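Local coordinates for GlcNAc Inducible Gene 2, GIG2 (PDB 6AKZ), which binds an iron(III) ion and is probably an oxygenase of the DUF1479 family, with a cupin-type fold, at residues 17-20 with 21-24; 204-207 with 208-211; 37-40 with 41-44. All coordinates share one frame; numbering follows the deposited sequence.

Contact 1: 17-20 with 21-24; sequences FRFT and GIKQ
The carbonyl of R18 receives a three-residue bond from G21 N at 2.9 Å, the donor standing well above the carbonyl plane, and a weak, longer four-residue bond from I22 N; the four-residue pattern continues with K23 N to F19 O and Q24 N to T20 O, at 3.1 Å each and straighter than that of G21 N. Near the beginning of helix 18-26, three-residue bonding thus gives way to alpha-helical bonding. On one side of the turn F19 and I22 lie side by side and point the same way; CD1 of the F19 ring meets I22 CG1 at 3.8 Å, in an oblique approach. The I22 branch is put there by its first torsion (chi1 -54°), which sets CG1 beside its own backbone N and so back against the preceding turn, 3.7 Å from F19 CA. The F19 ring also sets its CE2 over the centre of the R18 guanidinium, 3.6 Å from that plane, with the two groups inclined to each other rather than stacked. R18 NH1 forms a salt bridge with E202 and its NH2 a hydrogen bond with Y237. E202, on helix 199-202, also touches F19 and I22. Elsewhere on the turn, T20 and Q24 run alongside each other, with T20 CG2 3.8 Å from Q24 NE2. The T20 hydroxyl turns to the carbonyl of I308, and Q24 NE2 makes a weak bond to L307 O. K23 stretches out in an extended chain to an ammonium that meets D306 and the carbonyls of P289 and T309. With a carboxylate and two carbonyls round it, that amine would be expected to stay protonated despite the burial of the residue, and the charge of R18 is probably balanced by E202.

Contact 2: 204-207 with 208-211; sequences IMYS and EVYK
E208 N bonds to I204 O at 3.1 Å in the alpha-helical manner of helix 204-208, and beyond this bond the remaining ones weaken or shorten to three residues: Y210 N reaches S207 O at 3.0 Å with the donor 55° out of the carbonyl plane, and the bonds of V209 N to M205 O and Y206 O are both weak. Four residues apart, Y206 and Y210 set their side chains side by side and pointing the same way. CD1 of Y206 is 4.0 Å from CE2 of Y210, and CE1 of Y206 comes 3.8 Å from the Y210 hydroxyl oxygen. The Y210 ring also lies along the backbone of the preceding turn, with CD2 3.5 Å from Y206 O, a position reached because its first torsion (chi1 -53°) keeps CG beside its own N. Residues 208-211 form a type I beta turn, and Y210 is the N-cap residue of helix 211-214, so this is a short turn joining helix 204-208 to helix 211-214. V209 reaches both tyrosines: CG1 lies over the face of the Y210 ring, 4.0 Å above its plane, while CB is pressed to 3.1 Å from Y206 O. The phenol ends are held from outside, Y206 OH by the carbonyl of S195 and Y210 OH by D352. The Y206 side chain is about 8 Å, between side chains, from that of the iron ligand D194, so Y206 stands behind the iron ligands, about 12 Å from the metal itself. W221 meets the Y210 ring and bonds to V209 O.

Contact 3: 37-40 with 41-44; sequences ASWK and RLLV
The indole of W39 has L43 over one face: L43 CG lies 4.2 Å from the centroid of the five-membered ring, 22° off its normal, a CH-pi contact displaced toward the rim of the ring system. The second flat group, the R41 guanidinium, has one face on the backbone of S38, whose CA is 3.5 Å above its plane. Both contacts follow the i to i+3 and i to i+4 spacing of the long helix 32-56, W39 with L43 one turn on and S38 with R41 one position short of it. In W39, CG is set anti to the backbone N (chi1 173°), which turns the indole forward along the helix toward L42 and L43. The L43 methyls divide over it: CD1 approaches NE1 at 3.5 Å, and CD2 reaches CZ2. L42 comes in obliquely, CD2 to W39 CE3. Further out, F291 stacks on the indole, Y303 meets it edge-to-face and Y284 of helix 278-287 lies close by, so that L43 packs into an aromatic cluster of W39, F291, Y303 and Y284 where the two helices and neighbouring loops meet. R41 reaches back along the helix through a chain bent at chi3, and NH2 comes 3.5 Å from S38 CB. Its NE forms a salt bridge with E219 and NH2 a bond to the carbonyl of G216, two partners that probably fix the rotation of the guanidinium while the serine backbone lies on its face. The helical bonds underneath are regular i to i+4 bonds, the one from V44 N weak. R41 N to A37 O is the straightest, at 173°, and lies in the carbonyl plane, while L42 N meets S38 O at 2.9 Å; that same carbonyl oxygen also accepts a hydrogen bond from W218 NE1.

How the contacts relate
From the N terminus the chain passes first through contact 1, in the first part of helix 18-26, then through contact 3, early in helix 32-56, and much later through contact 2, where helix 204-208 gives way to helix 211-214. Each is a local turn within one continuous segment; none encloses a long loop, and they follow in series without nesting or crossing. They do not touch: nearest atoms of contacts 1 and 2 are about 7 Å apart, those of 2 and 3 about 9 Å. Helix 18-26 still reaches contact 2, since R25 and L26 touch I204 and S207, and helix 278-287 packs against both contacts 2 and 3.

Contact 1: 17-20 with 21-24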
# COMPACT_ATOMS: atom_id res chain seq x y z
N PHE A 17 -18.36 15.63 16.63
CA PHE A 17 -18.20 15.01 18.01
C PHE A 17 -18.55 13.51 18.09
O PHE A 17 -18.21 12.81 19.08
CB PHE A 17 -18.95 15.81 19.12
CG PHE A 17 -20.44 15.47 19.21
CD1 PHE A 17 -21.36 16.06 18.36
CD2 PHE A 17 -20.88 14.48 20.08
CE1 PHE A 17 -22.71 15.72 18.43
CE2 PHE A 17 -22.23 14.13 20.13
CZ PHE A 17 -23.14 14.76 19.32
N ARG A 18 -19.19 12.98 17.04
CA ARG A 18 -19.29 11.51 16.90
C ARG A 18 -17.97 10.78 17.06
O ARG A 18 -17.94 9.66 17.60
CB ARG A 18 -19.99 11.08 15.59
CG ARG A 18 -19.22 11.17 14.29
CD ARG A 18 -20.22 11.11 13.15
NE ARG A 18 -19.59 11.34 11.88
CZ ARG A 18 -18.86 10.42 11.23
NH1 ARG A 18 -18.68 9.22 11.76
NH2 ARG A 18 -18.29 10.73 10.07
N PHE A 19 -16.87 11.46 16.72
CA PHE A 19 -15.54 10.83 16.80
C PHE A 19 -15.11 10.55 18.21
O PHE A 19 -14.26 9.70 18.49
CB PHE A 19 -14.55 11.60 15.92
CG PHE A 19 -14.75 11.34 14.43
CD1 PHE A 19 -14.26 10.17 13.84
CD2 PHE A 19 -15.46 12.22 13.64
CE1 PHE A 19 -14.51 9.89 12.50
CE2 PHE A 19 -15.69 11.97 12.29
CZ PHE A 19 -15.18 10.82 11.71
N THR A 20 -15.74 11.25 19.16
CA THR A 20 -15.54 10.93 20.55
C THR A 20 -15.99 9.53 20.92
O THR A 20 -15.32 8.83 21.71
CB THR A 20 -16.18 12.03 21.43
OG1 THR A 20 -15.49 13.27 21.13
CG2 THR A 20 -16.10 11.68 22.90
N GLY A 21 -17.10 9.10 20.36
CA GLY A 21 -17.65 7.78 20.62
C GLY A 21 -16.82 6.71 19.93
O GLY A 21 -16.70 5.65 20.46
N ILE A 22 -16.20 7.07 18.80
CA ILE A 22 -15.15 6.23 18.16
C ILE A 22 -14.00 5.97 19.16
O ILE A 22 -13.61 4.84 19.40
CB ILE A 22 -14.56 6.85 16.89
CG1 ILE A 22 -15.62 7.24 15.83
CG2 ILE A 22 -13.49 5.93 16.30
CD1 ILE A 22 -16.46 6.14 15.29
N LYS A 23 -13.50 7.01 19.82
CA LYS A 23 -12.46 6.80 20.80
C LYS A 23 -12.89 5.90 21.92
O LYS A 23 -12.16 5.03 22.36
CB LYS A 23 -11.94 8.14 21.36
CG LYS A 23 -11.29 9.07 20.38
CD LYS A 23 -10.70 10.26 21.13
CE LYS A 23 -9.71 11.03 20.29
NZ LYS A 23 -8.99 12.03 21.19
N GLN A 24 -14.13 6.06 22.39
CA GLN A 24 -14.57 5.19 23.48
C GLN A 24 -14.89 3.78 23.05
O GLN A 24 -14.75 2.88 23.88
CB GLN A 24 -15.67 5.83 24.32
CG GLN A 24 -15.11 6.97 25.17
CD GLN A 24 -16.04 8.15 25.28
OE1 GLN A 24 -17.22 8.08 24.90
NE2 GLN A 24 -15.53 9.25 25.79

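Contact 2: 204-207 with 208-211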
# COMPACT_ATOMS: atom_id res chain seq x y z
N ILE A 204 -15.10 -0.82 11.70
CA ILE A 204 -15.01 -1.89 12.66
C ILE A 204 -13.90 -2.92 12.41
O ILE A 204 -13.08 -3.18 13.28
CB ILE A 204 -16.34 -2.66 12.80
CG1 ILE A 204 -17.46 -1.74 13.31
CG2 ILE A 204 -16.17 -3.87 13.75
CD1 ILE A 204 -17.16 -0.99 14.57
N MET A 205 -13.91 -3.52 11.22
CA MET A 205 -12.95 -4.57 10.90
C MET A 205 -11.55 -3.96 10.74
O MET A 205 -10.61 -4.53 11.26
CB MET A 205 -13.37 -5.35 9.65
CG MET A 205 -14.63 -6.17 9.90
SD MET A 205 -14.50 -7.30 11.30
CE MET A 205 -13.06 -8.28 10.94
N TYR A 206 -11.47 -2.77 10.14
CA TYR A 206 -10.15 -2.10 9.98
C TYR A 206 -9.55 -1.85 11.33
O TYR A 206 -8.38 -2.18 11.58
CB TYR A 206 -10.25 -0.84 9.16
CG TYR A 206 -9.08 -0.50 8.29
CD1 TYR A 206 -7.78 -1.01 8.56
CD2 TYR A 206 -9.24 0.41 7.27
CE1 TYR A 206 -6.72 -0.62 7.74
CE2 TYR A 206 -8.16 0.83 6.48
CZ TYR A 206 -6.92 0.31 6.74
OH TYR A 206 -5.83 0.69 5.96
N SER A 207 -10.31 -1.27 12.27
CA SER A 207 -9.78 -1.06 13.59
C SER A 207 -9.41 -2.28 14.38
O SER A 207 -8.42 -2.24 15.18
CB SER A 207 -10.78 -0.14 14.40
OG SER A 207 -11.89 -0.90 14.83
N GLU A 208 -10.06 -3.42 14.12
CA GLU A 208 -9.67 -4.64 14.77
C GLU A 208 -8.29 -5.13 14.38
O GLU A 208 -7.70 -5.86 15.15
CB GLU A 208 -10.61 -5.85 14.49
CG GLU A 208 -11.89 -5.86 15.26
CD GLU A 208 -11.70 -6.15 16.75
OE1 GLU A 208 -11.33 -7.29 17.23
OE2 GLU A 208 -11.93 -5.17 17.43
N VAL A 209 -7.82 -4.79 13.18
CA VAL A 209 -6.40 -5.02 12.78
C VAL A 209 -5.42 -4.54 13.86
O VAL A 209 -4.36 -5.15 14.08
CB VAL A 209 -6.11 -4.34 11.42
CG1 VAL A 209 -4.62 -4.44 11.02
CG2 VAL A 209 -7.01 -4.91 10.35
N TYR A 210 -5.74 -3.41 14.51
CA TYR A 210 -4.89 -2.73 15.49
C TYR A 210 -5.31 -2.99 16.96
O TYR A 210 -4.79 -2.35 17.88
CB TYR A 210 -4.89 -1.23 15.18
CG TYR A 210 -4.53 -0.95 13.73
CD1 TYR A 210 -3.23 -1.08 13.27
CD2 TYR A 210 -5.49 -0.61 12.78
CE1 TYR A 210 -2.93 -0.84 11.98
CE2 TYR A 210 -5.16 -0.33 11.50
CZ TYR A 210 -3.88 -0.48 11.10
OH TYR A 210 -3.58 -0.30 9.81
N LYS A 211 -6.09 -4.02 17.22
CA LYS A 211 -6.53 -4.35 18.56
C LYS A 211 -5.40 -4.41 19.60
O LYS A 211 -5.56 -3.88 20.67
CB LYS A 211 -7.22 -5.70 18.52
CG LYS A 211 -7.91 -6.09 19.83
CD LYS A 211 -9.03 -7.08 19.50
CE LYS A 211 -9.98 -7.30 20.64
NZ LYS A 211 -9.30 -8.17 21.64

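Contact 3: 37-40 with 41-44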
# COMPACT_ATOMS: atom_id res chain seq x y z
N ALA A 37 0.63 3.31 29.89
CA ALA A 37 1.97 2.82 30.12
C ALA A 37 2.65 2.46 28.82
O ALA A 37 3.85 2.75 28.66
CB ALA A 37 2.00 1.64 31.04
N SER A 38 1.86 1.89 27.90
CA SER A 38 2.40 1.38 26.62
C SER A 38 2.89 2.55 25.73
O SER A 38 3.87 2.38 24.99
CB SER A 38 1.34 0.53 25.90
OG SER A 38 0.39 1.31 25.19
N TRP A 39 2.18 3.67 25.77
CA TRP A 39 2.53 4.90 25.08
C TRP A 39 3.84 5.48 25.55
O TRP A 39 4.68 5.93 24.76
CB TRP A 39 1.45 5.95 25.24
CG TRP A 39 1.85 7.34 24.66
CD1 TRP A 39 2.36 8.43 25.35
CD2 TRP A 39 1.77 7.76 23.27
NE1 TRP A 39 2.56 9.49 24.48
CE2 TRP A 39 2.24 9.10 23.20
CE3 TRP A 39 1.39 7.12 22.08
CZ2 TRP A 39 2.29 9.81 22.00
CZ3 TRP A 39 1.41 7.87 20.90
CH2 TRP A 39 1.87 9.17 20.86
N LYS A 40 4.06 5.43 26.87
CA LYS A 40 5.34 5.82 27.42
C LYS A 40 6.52 4.89 27.01
O LYS A 40 7.57 5.38 26.62
CB LYS A 40 5.17 5.89 28.92
CG LYS A 40 4.29 7.07 29.27
CD LYS A 40 3.98 7.07 30.75
CE LYS A 40 2.97 8.17 31.01
NZ LYS A 40 2.65 8.06 32.47
N ARG A 41 6.35 3.60 27.11
CA ARG A 41 7.32 2.61 26.57
C ARG A 41 7.62 2.88 25.05
O ARG A 41 8.76 2.78 24.60
CB ARG A 41 6.84 1.18 26.66
CG ARG A 41 6.51 0.67 28.06
CD ARG A 41 6.51 -0.86 28.10
NE ARG A 41 5.48 -1.44 27.23
CZ ARG A 41 4.22 -1.65 27.57
NH1 ARG A 41 3.78 -1.35 28.81
NH2 ARG A 41 3.39 -2.18 26.68
N LEU A 42 6.57 3.16 24.30
CA LEU A 42 6.67 3.39 22.87
C LEU A 42 7.61 4.57 22.53
O LEU A 42 8.51 4.43 21.69
CB LEU A 42 5.30 3.61 22.26
CG LEU A 42 5.30 4.00 20.77
CD1 LEU A 42 5.87 2.82 19.93
CD2 LEU A 42 3.93 4.34 20.32
N LEU A 43 7.39 5.70 23.18
CA LEU A 43 8.19 6.85 22.97
C LEU A 43 9.65 6.65 23.30
O LEU A 43 10.51 7.12 22.54
CB LEU A 43 7.62 8.06 23.71
CG LEU A 43 6.29 8.64 23.28
CD1 LEU A 43 6.04 9.93 24.06
CD2 LEU A 43 6.14 8.93 21.78
N VAL A 44 9.93 5.86 24.33
CA VAL A 44 11.28 5.58 24.71
C VAL A 44 11.93 4.78 23.57
O VAL A 44 12.96 5.17 23.09
CB VAL A 44 11.34 4.83 26.05
CG1 VAL A 44 12.75 4.28 26.30
CG2 VAL A 44 10.85 5.75 27.18